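Local coordinates for protein beta sliding clamp (Borrelia burgdorferi, PDB 6DJ8) that probably encircles DNA as a ring-shaped head-to-tail homodimer and tethers DNA polymerases and other proteins to it, giving them processivity, at residues Ser301-Leu313 against Tyr335-Ser349. Residues are numbered along the deposited sequence; the frame is centred on the assembly and turned at random.
Sequences SRKLVLTFSELQL and YLYDGADEVMAINIS
Six backbone hydrogen bonds, two each at L304-I346, L306-M344 and F308-E342, join strands 303-308 and 342-347 as an antiparallel ladder; L306 N to M344 O, at 2.7 Å, is the shortest. I348 N to R302 O (2.9 Å) closes the ladder beyond the non-hydrogen-bonded pair K303-N347, where helix 348-355 begins. There R302 NE meets S349 OG at 2.9 Å, nearly straight (173°) and within the guanidinium plane, while I348 CG2 lies over one guanidinium face. Bends at chi2 (-47°) and chi3 (-70°) fold the arginine back to this helix start, and N295 and the D299 carbonyl take its NH1 and NH2.

At the other end Y335 OH donates to S309 O (2.6 Å). L313 N sits over the centre of the Y335 ring, and L313 CB packs on Y335 CE1 at 3.4 Å. F308 CB makes a CH-pi contact with one Y337 face, 4.0 Å from the centroid; Y337 OH donates to A340 O, which pins that ring.

L304, L306, M344 and I346 face inward, L304 reaching helix 284-294 and M344 F367. Within the C-terminal clamp domain, side-chain bonds thus flank this apolar face: Y335 satisfies the S309 carbonyl, and three partnered nitrogens fix the R302 guanidinium's orientation.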
loop_
_atom_site.group_PDB
_atom_site.type_symbol
_atom_site.label_atom_id
_atom_site.label_comp_id
_atom_site.label_asym_id
_atom_site.label_seq_id
_atom_site.Cartn_x
_atom_site.Cartn_y
_atom_site.Cartn_z
ATOM N N SER A 301 14.992 -18.320 4.669
ATOM C CA SER A 301 16.398 -18.384 4.285
ATOM C C SER A 301 16.627 -17.969 2.834
ATOM O O SER A 301 17.777 -17.747 2.442
ATOM C CB SER A 301 16.946 -19.794 4.516
ATOM O OG SER A 301 16.475 -20.676 3.517
ATOM N N ARG A 302 15.567 -17.865 2.030
ATOM C CA ARG A 302 15.612 -17.523 0.610
ATOM C C ARG A 302 16.271 -18.620 -0.229
ATOM O O ARG A 302 16.520 -18.404 -1.424
ATOM C CB ARG A 302 16.307 -16.171 0.340
ATOM C CG ARG A 302 15.891 -15.034 1.294
ATOM C CD ARG A 302 14.368 -14.947 1.481
ATOM N NE ARG A 302 13.643 -14.487 0.298
ATOM C CZ ARG A 302 12.491 -15.007 -0.132
ATOM N NH1 ARG A 302 11.895 -14.509 -1.216
ATOM N NH2 ARG A 302 11.937 -16.039 0.503
ATOM N N LYS A 303 16.489 -19.814 0.334
ATOM C CA LYS A 303 17.273 -20.845 -0.351
ATOM C C LYS A 303 16.450 -21.440 -1.483
ATOM O O LYS A 303 15.470 -22.155 -1.246
ATOM C CB LYS A 303 17.706 -21.949 0.612
ATOM C CG LYS A 303 18.572 -23.040 -0.064
ATOM C CD LYS A 303 19.165 -24.034 0.937
ATOM C CE LYS A 303 19.694 -25.269 0.216
ATOM N NZ LYS A 303 20.122 -26.393 1.112
ATOM N N LEU A 304 16.840 -21.133 -2.710
ATOM C CA LEU A 304 16.252 -21.708 -3.909
ATOM C C LEU A 304 17.235 -22.720 -4.491
ATOM O O LEU A 304 18.413 -22.405 -4.640
ATOM C CB LEU A 304 15.965 -20.607 -4.921
ATOM C CG LEU A 304 15.570 -21.042 -6.323
ATOM C CD1 LEU A 304 14.184 -21.695 -6.260
ATOM C CD2 LEU A 304 15.580 -19.824 -7.240
ATOM N N VAL A 305 16.774 -23.936 -4.799
ATOM C CA VAL A 305 17.655 -24.960 -5.370
ATOM C C VAL A 305 17.446 -25.011 -6.878
ATOM O O VAL A 305 16.331 -25.283 -7.354
ATOM C CB VAL A 305 17.427 -26.340 -4.740
ATOM C CG1 VAL A 305 18.290 -27.400 -5.476
ATOM C CG2 VAL A 305 17.764 -26.309 -3.265
ATOM N N LEU A 306 18.526 -24.768 -7.625
ATOM C CA LEU A 306 18.519 -24.763 -9.081
ATOM C C LEU A 306 19.197 -26.018 -9.596
ATOM O O LEU A 306 20.268 -26.388 -9.109
ATOM C CB LEU A 306 19.274 -23.555 -9.654
ATOM C CG LEU A 306 18.810 -22.159 -9.277
ATOM C CD1 LEU A 306 19.708 -21.110 -9.910
ATOM C CD2 LEU A 306 17.369 -22.002 -9.721
ATOM N N THR A 307 18.600 -26.656 -10.599
ATOM C CA THR A 307 19.252 -27.772 -11.274
ATOM C C THR A 307 19.342 -27.472 -12.761
ATOM O O THR A 307 18.308 -27.358 -13.439
ATOM C CB THR A 307 18.522 -29.090 -11.035
ATOM O OG1 THR A 307 18.449 -29.322 -9.632
ATOM C CG2 THR A 307 19.314 -30.258 -11.684
ATOM N N PHE A 308 20.577 -27.351 -13.259
ATOM C CA PHE A 308 20.852 -27.133 -14.672
ATOM C C PHE A 308 21.138 -28.475 -15.338
ATOM O O PHE A 308 22.065 -29.188 -14.932
ATOM C CB PHE A 308 22.060 -26.217 -14.878
ATOM C CG PHE A 308 21.818 -24.773 -14.544
ATOM C CD1 PHE A 308 21.947 -24.315 -13.252
ATOM C CD2 PHE A 308 21.507 -23.867 -15.541
ATOM C CE1 PHE A 308 21.750 -22.988 -12.966
ATOM C CE2 PHE A 308 21.325 -22.550 -15.259
ATOM C CZ PHE A 308 21.436 -22.109 -13.972
ATOM N N SER A 309 20.361 -28.801 -16.365
ATOM C CA SER A 309 20.625 -29.932 -17.243
ATOM C C SER A 309 20.456 -29.450 -18.676
ATOM O O SER A 309 20.016 -28.325 -18.923
ATOM C CB SER A 309 19.693 -31.116 -16.944
ATOM O OG SER A 309 18.345 -30.774 -17.225
ATOM N N GLU A 310 20.822 -30.302 -19.631
ATOM C CA GLU A 310 20.747 -29.902 -21.032
ATOM C C GLU A 310 19.308 -29.623 -21.459
ATOM O O GLU A 310 19.051 -28.702 -22.242
ATOM C CB GLU A 310 21.387 -30.965 -21.919
ATOM C CG GLU A 310 21.270 -30.715 -23.420
ATOM C CD GLU A 310 22.234 -31.607 -24.217
ATOM O OE1 GLU A 310 23.047 -32.313 -23.573
ATOM O OE2 GLU A 310 22.193 -31.589 -25.471
ATOM N N LEU A 311 18.351 -30.402 -20.964
ATOM C CA LEU A 311 16.985 -30.222 -21.434
ATOM C C LEU A 311 16.182 -29.215 -20.625
ATOM O O LEU A 311 15.181 -28.702 -21.138
ATOM C CB LEU A 311 16.235 -31.559 -21.449
ATOM C CG LEU A 311 16.761 -32.583 -22.454
ATOM C CD1 LEU A 311 15.808 -33.758 -22.531
ATOM C CD2 LEU A 311 16.988 -31.957 -23.830
ATOM N N GLN A 312 16.568 -28.926 -19.385
ATOM C CA GLN A 312 15.720 -28.058 -18.586
ATOM C C GLN A 312 16.521 -27.436 -17.457
ATOM O O GLN A 312 17.557 -27.961 -17.036
ATOM C CB GLN A 312 14.553 -28.828 -17.973
ATOM C CG GLN A 312 15.025 -29.685 -16.819
ATOM C CD GLN A 312 14.675 -31.126 -16.970
ATOM O OE1 GLN A 312 14.075 -31.528 -17.964
ATOM N NE2 GLN A 312 15.079 -31.932 -15.997
ATOM N N LEU A 313 15.975 -26.347 -16.932
ATOM C CA LEU A 313 16.386 -25.767 -15.668
ATOM C C LEU A 313 15.283 -26.068 -14.663
ATOM O O LEU A 313 14.113 -25.770 -14.920
ATOM C CB LEU A 313 16.573 -24.254 -15.787
ATOM C CG LEU A 313 16.726 -23.468 -14.487
ATOM C CD1 LEU A 313 17.969 -23.897 -13.727
ATOM C CD2 LEU A 313 16.723 -21.941 -14.738
ATOM N N TYR A 335 15.057 -22.095 -22.842
ATOM C CA TYR A 335 16.238 -22.446 -22.066
ATOM C C TYR A 335 17.211 -23.243 -22.922
ATOM O O TYR A 335 16.820 -24.233 -23.546
ATOM C CB TYR A 335 15.824 -23.253 -20.827
ATOM C CG TYR A 335 16.949 -23.936 -20.091
ATOM C CD1 TYR A 335 17.658 -23.270 -19.091
ATOM C CD2 TYR A 335 17.282 -25.254 -20.364
ATOM C CE1 TYR A 335 18.677 -23.900 -18.399
ATOM C CE2 TYR A 335 18.300 -25.889 -19.689
ATOM C CZ TYR A 335 18.998 -25.213 -18.707
ATOM O OH TYR A 335 20.019 -25.857 -18.035
ATOM N N LEU A 336 18.471 -22.821 -22.934
ATOM C CA LEU A 336 19.554 -23.532 -23.605
ATOM C C LEU A 336 20.688 -23.672 -22.603
ATOM O O LEU A 336 20.936 -22.760 -21.807
ATOM C CB LEU A 336 20.060 -22.798 -24.864
ATOM C CG LEU A 336 19.147 -22.587 -26.080
ATOM C CD1 LEU A 336 18.039 -21.570 -25.812
ATOM C CD2 LEU A 336 19.963 -22.162 -27.287
ATOM N N TYR A 337 21.360 -24.818 -22.627
ATOM C CA TYR A 337 22.413 -25.097 -21.662
ATOM C C TYR A 337 23.521 -25.924 -22.285
ATOM O O TYR A 337 23.250 -26.907 -22.977
ATOM C CB TYR A 337 21.900 -25.873 -20.471
ATOM C CG TYR A 337 22.941 -26.095 -19.409
ATOM C CD1 TYR A 337 23.506 -25.015 -18.739
ATOM C CD2 TYR A 337 23.344 -27.382 -19.051
ATOM C CE1 TYR A 337 24.431 -25.197 -17.747
ATOM C CE2 TYR A 337 24.280 -27.578 -18.052
ATOM C CZ TYR A 337 24.809 -26.468 -17.396
ATOM O OH TYR A 337 25.733 -26.623 -16.395
ATOM N N ASP A 338 24.762 -25.538 -22.002
ATOM C CA ASP A 338 25.944 -26.290 -22.419
ATOM C C ASP A 338 26.831 -26.478 -21.188
ATOM O O ASP A 338 27.501 -25.532 -20.759
ATOM C CB ASP A 338 26.668 -25.560 -23.537
ATOM C CG ASP A 338 27.822 -26.358 -24.103
ATOM O OD1 ASP A 338 28.732 -26.749 -23.342
ATOM O OD2 ASP A 338 27.795 -26.610 -25.323
ATOM N N GLY A 339 26.809 -27.667 -20.596
ATOM C CA GLY A 339 27.578 -27.895 -19.389
ATOM C C GLY A 339 27.220 -29.222 -18.751
ATOM O O GLY A 339 26.452 -30.010 -19.304
ATOM N N ALA A 340 27.778 -29.439 -17.561
ATOM C CA ALA A 340 27.549 -30.658 -16.799
ATOM C C ALA A 340 26.289 -30.520 -15.950
ATOM O O ALA A 340 25.770 -29.428 -15.754
ATOM C CB ALA A 340 28.744 -30.961 -15.898
ATOM N N ASP A 341 25.782 -31.650 -15.467
ATOM C CA ASP A 341 24.651 -31.610 -14.543
ATOM C C ASP A 341 25.082 -30.942 -13.244
ATOM O O ASP A 341 26.005 -31.414 -12.573
ATOM C CB ASP A 341 24.116 -33.014 -14.278
ATOM C CG ASP A 341 23.279 -33.537 -15.425
ATOM O OD1 ASP A 341 23.153 -32.818 -16.438
ATOM O OD2 ASP A 341 22.742 -34.660 -15.312
ATOM N N GLU A 342 24.425 -29.839 -12.888
ATOM C CA GLU A 342 24.852 -29.021 -11.764
ATOM C C GLU A 342 23.648 -28.656 -10.913
ATOM O O GLU A 342 22.659 -28.130 -11.429
ATOM C CB GLU A 342 25.554 -27.744 -12.236
ATOM C CG GLU A 342 26.898 -28.004 -12.918
ATOM C CD GLU A 342 27.945 -28.546 -11.963
ATOM O OE1 GLU A 342 28.077 -28.010 -10.839
ATOM O OE2 GLU A 342 28.635 -29.511 -12.338
ATOM N N VAL A 343 23.742 -28.932 -9.617
ATOM C CA VAL A 343 22.731 -28.556 -8.642
ATOM C C VAL A 343 23.357 -27.536 -7.707
ATOM O O VAL A 343 24.484 -27.729 -7.238
ATOM C CB VAL A 343 22.214 -29.771 -7.853
ATOM C CG1 VAL A 343 21.094 -29.338 -6.917
ATOM C CG2 VAL A 343 21.747 -30.877 -8.795
ATOM N N MET A 344 22.640 -26.446 -7.472
ATOM C CA MET A 344 23.174 -25.393 -6.582
ATOM C C MET A 344 22.034 -24.651 -5.895
ATOM O O MET A 344 20.941 -24.637 -6.404
ATOM C CB MET A 344 23.962 -24.375 -7.395
ATOM C CG MET A 344 23.092 -23.679 -8.376
ATOM S SD MET A 344 23.898 -22.333 -9.167
ATOM C CE MET A 344 25.157 -23.216 -10.072
ATOM N N ALA A 345 22.340 -24.081 -4.746
ATOM C CA ALA A 345 21.398 -23.264 -4.010
ATOM C C ALA A 345 21.786 -21.803 -4.170
ATOM O O ALA A 345 22.978 -21.465 -4.199
ATOM C CB ALA A 345 21.373 -23.651 -2.527
ATOM N N ILE A 346 20.774 -20.940 -4.262
ATOM C CA ILE A 346 20.977 -19.512 -4.463
ATOM C C ILE A 346 19.900 -18.760 -3.699
ATOM O O ILE A 346 18.795 -19.266 -3.493
ATOM C CB ILE A 346 20.943 -19.127 -5.954
ATOM C CG1 ILE A 346 21.451 -17.703 -6.149
ATOM C CG2 ILE A 346 19.547 -19.261 -6.517
ATOM C CD1 ILE A 346 21.586 -17.306 -7.600
ATOM N N ASN A 347 20.251 -17.562 -3.241
ATOM C CA ASN A 347 19.301 -16.659 -2.589
ATOM C C ASN A 347 18.322 -16.130 -3.627
ATOM O O ASN A 347 18.701 -15.354 -4.514
ATOM C CB ASN A 347 20.080 -15.522 -1.932
ATOM C CG ASN A 347 19.184 -14.551 -1.175
ATOM O OD1 ASN A 347 18.176 -14.086 -1.694
ATOM N ND2 ASN A 347 19.580 -14.219 0.048
ATOM N N ILE A 348 17.055 -16.528 -3.513
ATOM C CA ILE A 348 16.079 -16.141 -4.528
ATOM C C ILE A 348 15.868 -14.635 -4.556
ATOM O O ILE A 348 15.577 -14.067 -5.617
ATOM C CB ILE A 348 14.732 -16.870 -4.320
ATOM C CG1 ILE A 348 13.849 -16.676 -5.556
ATOM C CG2 ILE A 348 14.012 -16.334 -3.090
ATOM C CD1 ILE A 348 12.590 -17.581 -5.586
ATOM N N SER A 349 16.010 -13.949 -3.419
ATOM C CA SER A 349 15.835 -12.497 -3.471
ATOM C C SER A 349 16.948 -11.853 -4.297
ATOM O O SER A 349 16.687 -10.975 -5.128
ATOM C CB SER A 349 15.792 -11.914 -2.058
ATOM O OG SER A 349 14.621 -12.328 -1.376
#